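PDB 5D8D: D-alanine--D-alanine ligase from Acinetobacter baumannii ACICU, which catalyses the ATP-dependent joining of two D-alanines into D-alanyl-D-alanine, a building block of the bacterial peptidoglycan cell wall. Local coordinates for residues 10-15 with 33-38; 59-64 with 77-82; 187-192 with 296-301. All coordinates share one frame; numbering follows the deposited sequence.

Contact 1: residues 10-15 with 33-38; sequences VAVLLG and DALLRS
Leu35, on helix 21-37, lays one methyl across two valines of strand 9-13. Its CD1 is the atom that does the touching: it sits 3.7 Å from CG2 of Val12 and 4.2 Å from CG2 of Val10. These valines are two residues apart on the strand, so both point their side chains at the helix while Ala11 between them points away. In Leu35 the CG lies opposite the carbonyl carbon (chi1 -65°) and chi2 is extended at 174°, which carries CD1 out from the helix to the strand. Leu35 and Val12 meet at a slant, methyl against methyl, rather than end on. CD2, the other branch of Leu35, packs instead on Cys296 of helix 292-301, and Phe62 of strand 60-63 and Ala42 of strand 41-45 add to its surroundings. The contact falls within the beta-alpha-beta unit formed by strand 9-13, helix 21-37 and strand 41-45, in the Rossmann-like N-terminal part of the ligase, where the helix packs on a parallel sheet. With all three residues buried and only methyl groups meeting, the pairing is purely apolar: it depends on fit and exclusion of water, and its small interface is one patch of a wider hydrophobic layer.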
ATOM      1  N   VAL A  10      26.175   6.444   5.011  1.00 45.21           N
ATOM      2  CA  VAL A  10      24.795   6.211   5.378  1.00 40.05           C
ATOM      3  C   VAL A  10      24.086   7.491   5.653  1.00 40.16           C
ATOM      4  O   VAL A  10      24.624   8.350   6.307  1.00 42.84           O
ATOM      5  CB  VAL A  10      24.558   5.063   6.413  1.00 40.67           C
ATOM      6  CG1 VAL A  10      25.829   4.391   6.881  1.00 40.74           C
ATOM      7  CG2 VAL A  10      23.596   5.442   7.520  1.00 40.23           C
ATOM      8  N   ALA A  11      22.864   7.600   5.113  1.00 40.02           N
ATOM      9  CA  ALA A  11      21.982   8.723   5.379  1.00 40.16           C
ATOM     10  C   ALA A  11      20.966   8.349   6.442  1.00 38.78           C
ATOM     11  O   ALA A  11      20.235   7.386   6.274  1.00 43.56           O
ATOM     12  CB  ALA A  11      21.263   9.145   4.118  1.00 39.56           C
ATOM     13  N   VAL A  12      20.926   9.111   7.527  1.00 37.32           N
ATOM     14  CA  VAL A  12      19.907   8.946   8.544  1.00 39.42           C
ATOM     15  C   VAL A  12      18.811   9.945   8.227  1.00 40.01           C
ATOM     16  O   VAL A  12      18.993  11.166   8.380  1.00 37.92           O
ATOM     17  CB  VAL A  12      20.466   9.159   9.934  1.00 38.20           C
ATOM     18  CG1 VAL A  12      19.354   9.102  10.970  1.00 38.36           C
ATOM     19  CG2 VAL A  12      21.494   8.078  10.213  1.00 40.03           C
ATOM     20  N   LEU A  13      17.687   9.398   7.778  1.00 37.46           N
ATOM     21  CA  LEU A  13      16.582  10.176   7.265  1.00 40.18           C
ATOM     22  C   LEU A  13      15.713  10.569   8.451  1.00 38.69           C
ATOM     23  O   LEU A  13      15.171   9.698   9.112  1.00 42.40           O
ATOM     24  CB  LEU A  13      15.795   9.349   6.209  1.00 42.59           C
ATOM     25  CG  LEU A  13      15.822   9.535   4.659  1.00 44.77           C
ATOM     26  CD1 LEU A  13      16.865  10.469   4.127  1.00 47.81           C
ATOM     27  CD2 LEU A  13      15.909   8.211   3.928  1.00 41.81           C
ATOM     28  N   LEU A  14      15.577  11.870   8.711  1.00 40.68           N
ATOM     29  CA  LEU A  14      14.987  12.378   9.965  1.00 42.07           C
ATOM     30  C   LEU A  14      14.243  13.708   9.772  1.00 42.23           C
ATOM     31  O   LEU A  14      14.525  14.462   8.854  1.00 39.56           O
ATOM     32  CB  LEU A  14      16.083  12.560  11.022  1.00 45.02           C
ATOM     33  CG  LEU A  14      16.905  13.878  11.070  1.00 49.52           C
ATOM     34  CD1 LEU A  14      17.885  13.895  12.229  1.00 54.87           C
ATOM     35  CD2 LEU A  14      17.686  14.101   9.808  1.00 51.77           C
ATOM     36  N   GLY A  15      13.306  14.003  10.670  1.00 43.03           N
ATOM     37  CA  GLY A  15      12.483  15.227  10.596  1.00 42.37           C
ATOM     38  C   GLY A  15      11.304  15.058   9.660  1.00 40.73           C
ATOM     39  O   GLY A  15      10.324  14.427   9.984  1.00 43.24           O
ATOM     40  N   ASP A  33      23.942   9.706  16.520  1.00 40.74           N
ATOM     41  CA  ASP A  33      24.969   9.575  17.559  1.00 40.39           C
ATOM     42  C   ASP A  33      25.398   8.136  17.794  1.00 37.06           C
ATOM     43  O   ASP A  33      26.558   7.878  18.094  1.00 37.13           O
ATOM     44  CB  ASP A  33      24.522  10.184  18.903  1.00 44.19           C
ATOM     45  CG  ASP A  33      24.507  11.716  18.905  1.00 49.69           C
ATOM     46  OD1 ASP A  33      25.349  12.353  18.223  1.00 53.64           O
ATOM     47  OD2 ASP A  33      23.654  12.288  19.635  1.00 50.90           O
ATOM     48  N   ALA A  34      24.466   7.215  17.698  1.00 34.04           N
ATOM     49  CA  ALA A  34      24.755   5.820  17.950  1.00 39.08           C
ATOM     50  C   ALA A  34      25.570   5.211  16.809  1.00 40.02           C
ATOM     51  O   ALA A  34      26.534   4.468  17.040  1.00 39.75           O
ATOM     52  CB  ALA A  34      23.449   5.034  18.170  1.00 39.99           C
ATOM     53  N   LEU A  35      25.178   5.506  15.579  1.00 38.46           N
ATOM     54  CA  LEU A  35      25.909   4.986  14.431  1.00 38.88           C
ATOM     55  C   LEU A  35      27.311   5.548  14.449  1.00 38.47           C
ATOM     56  O   LEU A  35      28.259   4.782  14.362  1.00 38.87           O
ATOM     57  CB  LEU A  35      25.183   5.286  13.112  1.00 40.72           C
ATOM     58  CG  LEU A  35      23.826   4.585  12.967  1.00 41.15           C
ATOM     59  CD1 LEU A  35      23.104   5.048  11.706  1.00 39.23           C
ATOM     60  CD2 LEU A  35      23.938   3.051  13.036  1.00 42.67           C
ATOM     61  N   LEU A  36      27.458   6.857  14.680  1.00 40.81           N
ATOM     62  CA  LEU A  36      28.806   7.492  14.761  1.00 37.73           C
ATOM     63  C   LEU A  36      29.697   6.907  15.866  1.00 40.90           C
ATOM     64  O   LEU A  36      30.880   6.616  15.637  1.00 38.61           O
ATOM     65  CB  LEU A  36      28.672   8.989  14.964  1.00 37.71           C
ATOM     66  CG  LEU A  36      28.117   9.772  13.773  1.00 36.42           C
ATOM     67  CD1 LEU A  36      27.676  11.164  14.159  1.00 34.61           C
ATOM     68  CD2 LEU A  36      29.180   9.875  12.682  1.00 36.80           C
ATOM     69  N   ARG A  37      29.152   6.684  17.057  1.00 41.37           N
ATOM     70  CA  ARG A  37      29.938   5.993  18.112  1.00 41.89           C
ATOM     71  C   ARG A  37      30.463   4.668  17.611  1.00 42.29           C
ATOM     72  O   ARG A  37      31.525   4.238  18.029  1.00 40.04           O
ATOM     73  CB  ARG A  37      29.088   5.662  19.321  1.00 41.08           C
ATOM     74  CG  ARG A  37      28.916   6.772  20.328  1.00 43.05           C
ATOM     75  CD  ARG A  37      27.790   6.324  21.248  1.00 44.95           C
ATOM     76  NE  ARG A  37      27.063   7.487  21.688  1.00 50.88           N
ATOM     77  CZ  ARG A  37      25.760   7.572  21.848  1.00 44.80           C
ATOM     78  NH1 ARG A  37      24.962   6.519  21.627  1.00 39.88           N
ATOM     79  NH2 ARG A  37      25.259   8.738  22.283  1.00 55.29           N
ATOM     80  N   SER A  38      29.661   3.993  16.779  1.00 44.36           N
ATOM     81  CA  SER A  38      29.989   2.668  16.237  1.00 43.54           C
ATOM     82  C   SER A  38      30.916   2.709  15.011  1.00 43.43           C
ATOM     83  O   SER A  38      31.158   1.683  14.375  1.00 46.44           O
ATOM     84  CB  SER A  38      28.713   1.902  15.900  1.00 39.11           C
ATOM     85  OG  SER A  38      27.786   1.951  16.955  1.00 39.98           O
TER

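Contact 2: residues 59-64 with 77-82; sequences DRAFIV and GVLEWL
Leu79 and Ile63 both turn their side chains with the first torsion near -60°: CG of Leu79 (chi1 -70°) and CG1 of Ile63 (chi1 -60°) each stand opposite their own carbonyl carbon. Extended second torsions then send the two chains at each other, tip to tip. The setting is the parallel alpha/beta sheet of the N-terminal part of the ligase, in which strand 60-63 lies beside strand 9-13 and helix 74-81 packs over one face; on the strand's other side the backbone of Pro85 bonds to Ala61. Ala61 and Ile63 point toward this helix, while Phe62 between them points to the other face, where it meets Val31 of helix 21-37. Leu79 divides its two methyls between the strand residues. CD2 goes to CB of Ala61 at 3.9 Å. Leu55 and Tyr86 also touch Leu79, and Leu13 of the neighbouring strand packs on Ala61 and Ile63. The helix has a second duty on another side, where Val78 packs on Gly77 of the second subunit and Trp81 on Val52 of that subunit, so it stands between its own sheet and the dimer interface. The branch of Leu79 that faces Ile63 is CD1, which lies 3.6 Å from Ile63 CD1 and 4.1 Å from Ile63 CG1.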
ATOM      1  N   ASP A  59      25.325   5.336   0.118  1.00 40.38           N
ATOM      2  CA  ASP A  59      25.283   3.915  -0.123  1.00 39.11           C
ATOM      3  C   ASP A  59      24.059   3.222   0.453  1.00 41.25           C
ATOM      4  O   ASP A  59      23.729   2.123   0.002  1.00 40.00           O
ATOM      5  CB  ASP A  59      26.559   3.282   0.390  1.00 42.43           C
ATOM      6  CG  ASP A  59      27.763   3.719  -0.407  1.00 45.67           C
ATOM      7  OD1 ASP A  59      27.851   3.302  -1.580  1.00 51.88           O
ATOM      8  OD2 ASP A  59      28.600   4.499   0.107  1.00 47.83           O
ATOM      9  N   ARG A  60      23.367   3.856   1.410  1.00 41.12           N
ATOM     10  CA  ARG A  60      22.173   3.274   2.044  1.00 41.28           C
ATOM     11  C   ARG A  60      21.527   4.280   2.988  1.00 42.53           C
ATOM     12  O   ARG A  60      22.138   5.289   3.316  1.00 43.10           O
ATOM     13  CB  ARG A  60      22.501   1.964   2.823  1.00 40.95           C
ATOM     14  CG  ARG A  60      23.282   2.110   4.135  1.00 39.76           C
ATOM     15  CD  ARG A  60      24.493   1.196   4.301  1.00 40.82           C
ATOM     16  NE  ARG A  60      24.235  -0.099   3.722  1.00 47.68           N
ATOM     17  CZ  ARG A  60      24.877  -0.666   2.706  1.00 45.94           C
ATOM     18  NH1 ARG A  60      25.944  -0.127   2.143  1.00 52.75           N
ATOM     19  NH2 ARG A  60      24.444  -1.837   2.278  1.00 52.00           N
ATOM     20  N   ALA A  61      20.313   3.966   3.448  1.00 38.78           N
ATOM     21  CA  ALA A  61      19.557   4.836   4.290  1.00 37.59           C
ATOM     22  C   ALA A  61      18.993   4.120   5.516  1.00 37.41           C
ATOM     23  O   ALA A  61      18.498   3.000   5.418  1.00 33.39           O
ATOM     24  CB  ALA A  61      18.431   5.449   3.482  1.00 38.06           C
ATOM     25  N   PHE A  62      19.016   4.825   6.646  1.00 37.03           N
ATOM     26  CA  PHE A  62      18.388   4.391   7.913  1.00 38.98           C
ATOM     27  C   PHE A  62      17.198   5.315   8.078  1.00 37.50           C
ATOM     28  O   PHE A  62      17.410   6.521   8.256  1.00 38.20           O
ATOM     29  CB  PHE A  62      19.377   4.572   9.092  1.00 35.95           C
ATOM     30  CG  PHE A  62      18.954   3.912  10.364  1.00 36.26           C
ATOM     31  CD1 PHE A  62      17.754   4.211  10.969  1.00 37.01           C
ATOM     32  CD2 PHE A  62      19.789   3.003  10.994  1.00 41.08           C
ATOM     33  CE1 PHE A  62      17.371   3.579  12.144  1.00 37.38           C
ATOM     34  CE2 PHE A  62      19.405   2.367  12.166  1.00 38.11           C
ATOM     35  CZ  PHE A  62      18.199   2.661  12.742  1.00 37.17           C
ATOM     36  N   ILE A  63      15.972   4.780   8.015  1.00 34.25           N
ATOM     37  CA  ILE A  63      14.760   5.616   7.976  1.00 32.44           C
ATOM     38  C   ILE A  63      14.162   5.728   9.373  1.00 36.60           C
ATOM     39  O   ILE A  63      13.849   4.739  10.031  1.00 34.18           O
ATOM     40  CB  ILE A  63      13.666   5.063   7.046  1.00 39.45           C
ATOM     41  CG1 ILE A  63      14.176   4.949   5.585  1.00 42.37           C
ATOM     42  CG2 ILE A  63      12.426   5.956   7.105  1.00 40.15           C
ATOM     43  CD1 ILE A  63      13.271   4.181   4.656  1.00 40.39           C
ATOM     44  N   VAL A  64      13.970   6.961   9.809  1.00 38.22           N
ATOM     45  CA  VAL A  64      13.414   7.221  11.107  1.00 37.60           C
ATOM     46  C   VAL A  64      12.539   8.477  10.990  1.00 38.88           C
ATOM     47  O   VAL A  64      12.408   9.274  11.927  1.00 41.60           O
ATOM     48  CB  VAL A  64      14.609   7.230  12.077  1.00 40.85           C
ATOM     49  CG1 VAL A  64      15.050   8.615  12.483  1.00 45.19           C
ATOM     50  CG2 VAL A  64      14.394   6.288  13.217  1.00 39.98           C
ATOM     51  N   GLY A  77       9.419   4.640  -1.696  1.00 37.42           N
ATOM     52  CA  GLY A  77       9.262   4.834  -3.138  1.00 37.01           C
ATOM     53  C   GLY A  77      10.490   5.463  -3.764  1.00 39.48           C
ATOM     54  O   GLY A  77      11.068   4.910  -4.741  1.00 36.47           O
ATOM     55  N   VAL A  78      10.928   6.594  -3.194  1.00 37.00           N
ATOM     56  CA  VAL A  78      12.112   7.280  -3.765  1.00 40.72           C
ATOM     57  C   VAL A  78      13.362   6.426  -3.648  1.00 37.31           C
ATOM     58  O   VAL A  78      14.188   6.381  -4.567  1.00 38.75           O
ATOM     59  CB  VAL A  78      12.367   8.789  -3.358  1.00 40.99           C
ATOM     60  CG1 VAL A  78      11.137   9.506  -2.795  1.00 36.27           C
ATOM     61  CG2 VAL A  78      13.581   8.971  -2.491  1.00 47.86           C
ATOM     62  N   LEU A  79      13.482   5.727  -2.543  1.00 35.77           N
ATOM     63  CA  LEU A  79      14.654   4.933  -2.325  1.00 37.86           C
ATOM     64  C   LEU A  79      14.709   3.767  -3.302  1.00 38.61           C
ATOM     65  O   LEU A  79      15.781   3.466  -3.811  1.00 44.50           O
ATOM     66  CB  LEU A  79      14.723   4.452  -0.877  1.00 37.59           C
ATOM     67  CG  LEU A  79      15.010   5.564   0.114  1.00 38.95           C
ATOM     68  CD1 LEU A  79      14.662   5.040   1.465  1.00 39.47           C
ATOM     69  CD2 LEU A  79      16.476   6.001   0.100  1.00 43.19           C
ATOM     70  N   GLU A  80      13.573   3.117  -3.555  1.00 40.27           N
ATOM     71  CA  GLU A  80      13.488   2.075  -4.594  1.00 39.44           C
ATOM     72  C   GLU A  80      13.885   2.645  -5.975  1.00 38.42           C
ATOM     73  O   GLU A  80      14.737   2.070  -6.652  1.00 37.43           O
ATOM     74  CB  GLU A  80      12.079   1.481  -4.667  1.00 39.38           C
ATOM     75  CG  GLU A  80      11.628   0.648  -3.464  1.00 43.35           C
ATOM     76  CD  GLU A  80      12.408  -0.635  -3.295  1.00 47.21           C
ATOM     77  OE1 GLU A  80      13.125  -1.024  -4.240  1.00 46.46           O
ATOM     78  OE2 GLU A  80      12.316  -1.246  -2.200  1.00 51.73           O
ATOM     79  N   TRP A  81      13.295   3.787  -6.341  1.00 37.93           N
ATOM     80  CA  TRP A  81      13.555   4.474  -7.604  1.00 39.63           C
ATOM     81  C   TRP A  81      15.039   4.768  -7.812  1.00 42.88           C
ATOM     82  O   TRP A  81      15.593   4.478  -8.861  1.00 43.13           O
ATOM     83  CB  TRP A  81      12.751   5.783  -7.650  1.00 42.98           C
ATOM     84  CG  TRP A  81      12.721   6.391  -8.968  1.00 49.31           C
ATOM     85  CD1 TRP A  81      13.437   7.468  -9.375  1.00 54.82           C
ATOM     86  CD2 TRP A  81      11.961   5.961 -10.104  1.00 52.50           C
ATOM     87  NE1 TRP A  81      13.167   7.757 -10.686  1.00 53.72           N
ATOM     88  CE2 TRP A  81      12.276   6.834 -11.167  1.00 58.25           C
ATOM     89  CE3 TRP A  81      11.071   4.911 -10.336  1.00 53.77           C
ATOM     90  CZ2 TRP A  81      11.715   6.693 -12.453  1.00 55.72           C
ATOM     91  CZ3 TRP A  81      10.535   4.761 -11.603  1.00 56.39           C
ATOM     92  CH2 TRP A  81      10.847   5.656 -12.641  1.00 58.97           C
ATOM     93  N   LEU A  82      15.694   5.299  -6.779  1.00 46.30           N
ATOM     94  CA  LEU A  82      17.166   5.528  -6.779  1.00 40.78           C
ATOM     95  C   LEU A  82      18.060   4.243  -6.616  1.00 40.81           C
ATOM     96  O   LEU A  82      19.266   4.305  -6.693  1.00 41.52           O
ATOM     97  CB  LEU A  82      17.460   6.521  -5.653  1.00 41.31           C
ATOM     98  CG  LEU A  82      17.379   8.029  -5.882  1.00 42.06           C
ATOM     99  CD1 LEU A  82      16.925   8.504  -7.238  1.00 41.33           C
ATOM    100  CD2 LEU A  82      16.520   8.657  -4.838  1.00 48.51           C
TER

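Contact 3: residues 187-192 with 296-301; sequences SFLNGQ and CVAILE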
ATOM      1  N   SER A 187       7.874  -5.922  19.657  1.00 39.93           N
ATOM      2  CA  SER A 187       8.827  -5.272  18.783  1.00 42.17           C
ATOM      3  C   SER A 187       9.499  -6.295  17.907  1.00 40.17           C
ATOM      4  O   SER A 187       9.530  -7.462  18.234  1.00 39.81           O
ATOM      5  CB  SER A 187       9.883  -4.536  19.609  1.00 43.80           C
ATOM      6  OG  SER A 187       9.295  -3.532  20.419  1.00 43.96           O
ATOM      7  N   PHE A 188      10.073  -5.849  16.798  1.00 41.11           N
ATOM      8  CA  PHE A 188      10.704  -6.781  15.873  1.00 40.87           C
ATOM      9  C   PHE A 188      12.105  -6.332  15.565  1.00 39.45           C
ATOM     10  O   PHE A 188      12.359  -5.150  15.462  1.00 39.05           O
ATOM     11  CB  PHE A 188       9.849  -6.957  14.587  1.00 43.50           C
ATOM     12  CG  PHE A 188       8.692  -7.905  14.764  1.00 40.42           C
ATOM     13  CD1 PHE A 188       7.516  -7.473  15.356  1.00 37.20           C
ATOM     14  CD2 PHE A 188       8.810  -9.243  14.402  1.00 45.67           C
ATOM     15  CE1 PHE A 188       6.467  -8.335  15.585  1.00 37.67           C
ATOM     16  CE2 PHE A 188       7.749 -10.125  14.614  1.00 45.14           C
ATOM     17  CZ  PHE A 188       6.566  -9.654  15.195  1.00 41.94           C
ATOM     18  N   LEU A 189      12.997  -7.295  15.467  1.00 39.26           N
ATOM     19  CA  LEU A 189      14.347  -7.072  15.032  1.00 45.96           C
ATOM     20  C   LEU A 189      14.829  -8.263  14.238  1.00 48.86           C
ATOM     21  O   LEU A 189      14.570  -9.381  14.589  1.00 43.98           O
ATOM     22  CB  LEU A 189      15.263  -6.815  16.207  1.00 20.00           C
ATOM     23  CG  LEU A 189      16.701  -6.529  15.831  1.00 20.00           C
ATOM     24  CD1 LEU A 189      16.833  -5.260  15.057  1.00 20.00           C
ATOM     25  CD2 LEU A 189      17.576  -6.472  17.045  1.00 20.00           C
ATOM     26  N   ASN A 190      15.533  -7.983  13.155  1.00 50.93           N
ATOM     27  CA  ASN A 190      15.887  -8.959  12.110  1.00 54.74           C
ATOM     28  C   ASN A 190      14.748  -9.930  11.773  1.00 54.24           C
ATOM     29  O   ASN A 190      14.869 -11.155  11.810  1.00 51.78           O
ATOM     30  CB  ASN A 190      17.207  -9.623  12.461  1.00 60.71           C
ATOM     31  CG  ASN A 190      18.340  -8.598  12.624  1.00 70.43           C
ATOM     32  OD1 ASN A 190      18.304  -7.494  12.041  1.00 73.15           O
ATOM     33  ND2 ASN A 190      19.341  -8.948  13.423  1.00 74.29           N
ATOM     34  N   GLY A 191      13.608  -9.316  11.494  1.00 51.17           N
ATOM     35  CA  GLY A 191      12.384 -10.020  11.192  1.00 51.73           C
ATOM     36  C   GLY A 191      11.733 -10.792  12.309  1.00 49.23           C
ATOM     37  O   GLY A 191      10.668 -11.331  12.078  1.00 56.24           O
ATOM     38  N   GLN A 192      12.313 -10.837  13.511  1.00 53.36           N
ATOM     39  CA  GLN A 192      11.812 -11.730  14.606  1.00 56.03           C
ATOM     40  C   GLN A 192      11.315 -10.985  15.847  1.00 52.43           C
ATOM     41  O   GLN A 192      11.728  -9.861  16.090  1.00 55.78           O
ATOM     42  CB  GLN A 192      12.900 -12.718  15.021  1.00 54.82           C
ATOM     43  CG  GLN A 192      13.373 -13.596  13.870  1.00 59.61           C
ATOM     44  CD  GLN A 192      12.269 -14.519  13.314  1.00 68.23           C
ATOM     45  OE1 GLN A 192      12.005 -14.507  12.107  1.00 74.80           O
ATOM     46  NE2 GLN A 192      11.625 -15.316  14.188  1.00 62.64           N
ATOM     47  N   CYS A 296      21.097  -0.226  16.797  1.00 37.70           N
ATOM     48  CA  CYS A 296      21.155   0.585  15.596  1.00 34.58           C
ATOM     49  C   CYS A 296      21.990  -0.092  14.530  1.00 35.31           C
ATOM     50  O   CYS A 296      21.589  -0.165  13.400  1.00 37.11           O
ATOM     51  CB  CYS A 296      21.656   1.986  15.887  1.00 33.99           C
ATOM     52  SG  CYS A 296      20.488   2.996  16.844  1.00 37.45           S
ATOM     53  N   VAL A 297      23.130  -0.646  14.878  1.00 41.19           N
ATOM     54  CA  VAL A 297      23.880  -1.416  13.885  1.00 42.13           C
ATOM     55  C   VAL A 297      23.044  -2.613  13.314  1.00 42.81           C
ATOM     56  O   VAL A 297      23.057  -2.892  12.111  1.00 42.22           O
ATOM     57  CB  VAL A 297      25.233  -1.859  14.466  1.00 42.06           C
ATOM     58  CG1 VAL A 297      25.906  -2.928  13.605  1.00 42.68           C
ATOM     59  CG2 VAL A 297      26.146  -0.640  14.586  1.00 41.39           C
ATOM     60  N   ALA A 298      22.299  -3.281  14.171  1.00 40.63           N
ATOM     61  CA  ALA A 298      21.540  -4.453  13.754  1.00 42.41           C
ATOM     62  C   ALA A 298      20.377  -4.077  12.815  1.00 46.24           C
ATOM     63  O   ALA A 298      20.092  -4.792  11.843  1.00 46.25           O
ATOM     64  CB  ALA A 298      21.040  -5.219  14.976  1.00 41.84           C
ATOM     65  N   ILE A 299      19.701  -2.970  13.095  1.00 45.32           N
ATOM     66  CA  ILE A 299      18.722  -2.441  12.161  1.00 41.24           C
ATOM     67  C   ILE A 299      19.425  -2.166  10.805  1.00 40.41           C
ATOM     68  O   ILE A 299      18.970  -2.606   9.764  1.00 42.67           O
ATOM     69  CB  ILE A 299      18.005  -1.198  12.738  1.00 42.29           C
ATOM     70  CG1 ILE A 299      17.093  -1.619  13.897  1.00 42.53           C
ATOM     71  CG2 ILE A 299      17.174  -0.462  11.683  1.00 41.85           C
ATOM     72  CD1 ILE A 299      16.667  -0.484  14.844  1.00 42.49           C
ATOM     73  N   LEU A 300      20.551  -1.484  10.823  1.00 37.70           N
ATOM     74  CA  LEU A 300      21.225  -1.123   9.583  1.00 38.52           C
ATOM     75  C   LEU A 300      21.734  -2.361   8.807  1.00 38.70           C
ATOM     76  O   LEU A 300      21.908  -2.316   7.597  1.00 37.19           O
ATOM     77  CB  LEU A 300      22.402  -0.179   9.893  1.00 36.14           C
ATOM     78  CG  LEU A 300      23.101   0.472   8.709  1.00 37.66           C
ATOM     79  CD1 LEU A 300      22.100   1.244   7.865  1.00 37.86           C
ATOM     80  CD2 LEU A 300      24.168   1.410   9.221  1.00 36.70           C
ATOM     81  N   GLU A 301      22.007  -3.448   9.516  1.00 43.63           N
ATOM     82  CA  GLU A 301      22.516  -4.679   8.893  1.00 46.04           C
ATOM     83  C   GLU A 301      21.526  -5.300   7.923  1.00 44.78           C
ATOM     84  O   GLU A 301      21.940  -5.935   6.987  1.00 47.55           O
ATOM     85  CB  GLU A 301      22.939  -5.689   9.950  1.00 51.19           C
ATOM     86  CG  GLU A 301      24.364  -5.467  10.424  1.00 57.18           C
ATOM     87  CD  GLU A 301      24.723  -6.331  11.609  1.00 62.35           C
ATOM     88  OE1 GLU A 301      23.797  -6.991  12.120  1.00 61.54           O
ATOM     89  OE2 GLU A 301      25.919  -6.343  12.009  1.00 64.63           O
TER
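Leu189 of strand 181-189 packs on Ala298 and Ile299 of helix 292-301, and Leu189 and Ala298 have the most surface buried. CD1 of Leu189 makes its nearest approach to CG1 of Ile299, at 3.8 Å, and lies 4.2 Å from CB of Ala298; the side chains of Leu189 and Ile299 cross at about a right angle. The two torsions of Leu189 act together: CG lies opposite the backbone N (chi1 -178°), and chi2 at 65° then swings CD1 to the helix. Ala298 points toward the strand. Around this patch Tyr290 and Leu194 pack on Leu189, and Trp251 touches Ile299.

On the polar side, the side chain of Asn190 lies near the carbonyl of Ala298. Asn190 stands in a type I' beta turn from Leu189 to Gln192, which links strands 181-189 and 192-198 as a hairpin. That turn is closed by backbone bonds in both directions between its end residues, Leu189 N to Gln192 O and Gln192 N to Leu189 O, each at 2.9 Å. On the other side of the strand, Phe188 stacks with Phe243 of helix 229-245.

The contact thus joins the hairpin end to helix 292-301, the last helix of the chain, through buried aliphatic packing that is non-directional and depends on excluding water, with the polar approach confined to the exposed Asn190 at the margin.

Contacts 1 and 2 share the parallel sheet of the N-terminal part: strands 9-13 and 60-63 are neighbours there, joined by backbone bonds such as Phe62 N to Ala11 O. Helices 21-37 and 74-81 cover its opposite faces, and both contacts are wholly buried and apolar. Contact 3 belongs to a different sheet, the antiparallel one of the ATP-grasp part, and differs in adding an exposed asparagine to its buried core. Helix 292-301 bridges the two regions. It packs on contact 1 where Leu300 meets Val10 and Val297 meets Ser38, and on contact 2 where CZ of Phe62 lies 3.5 Å from CG2 of Ile299, which also lies in contact 3.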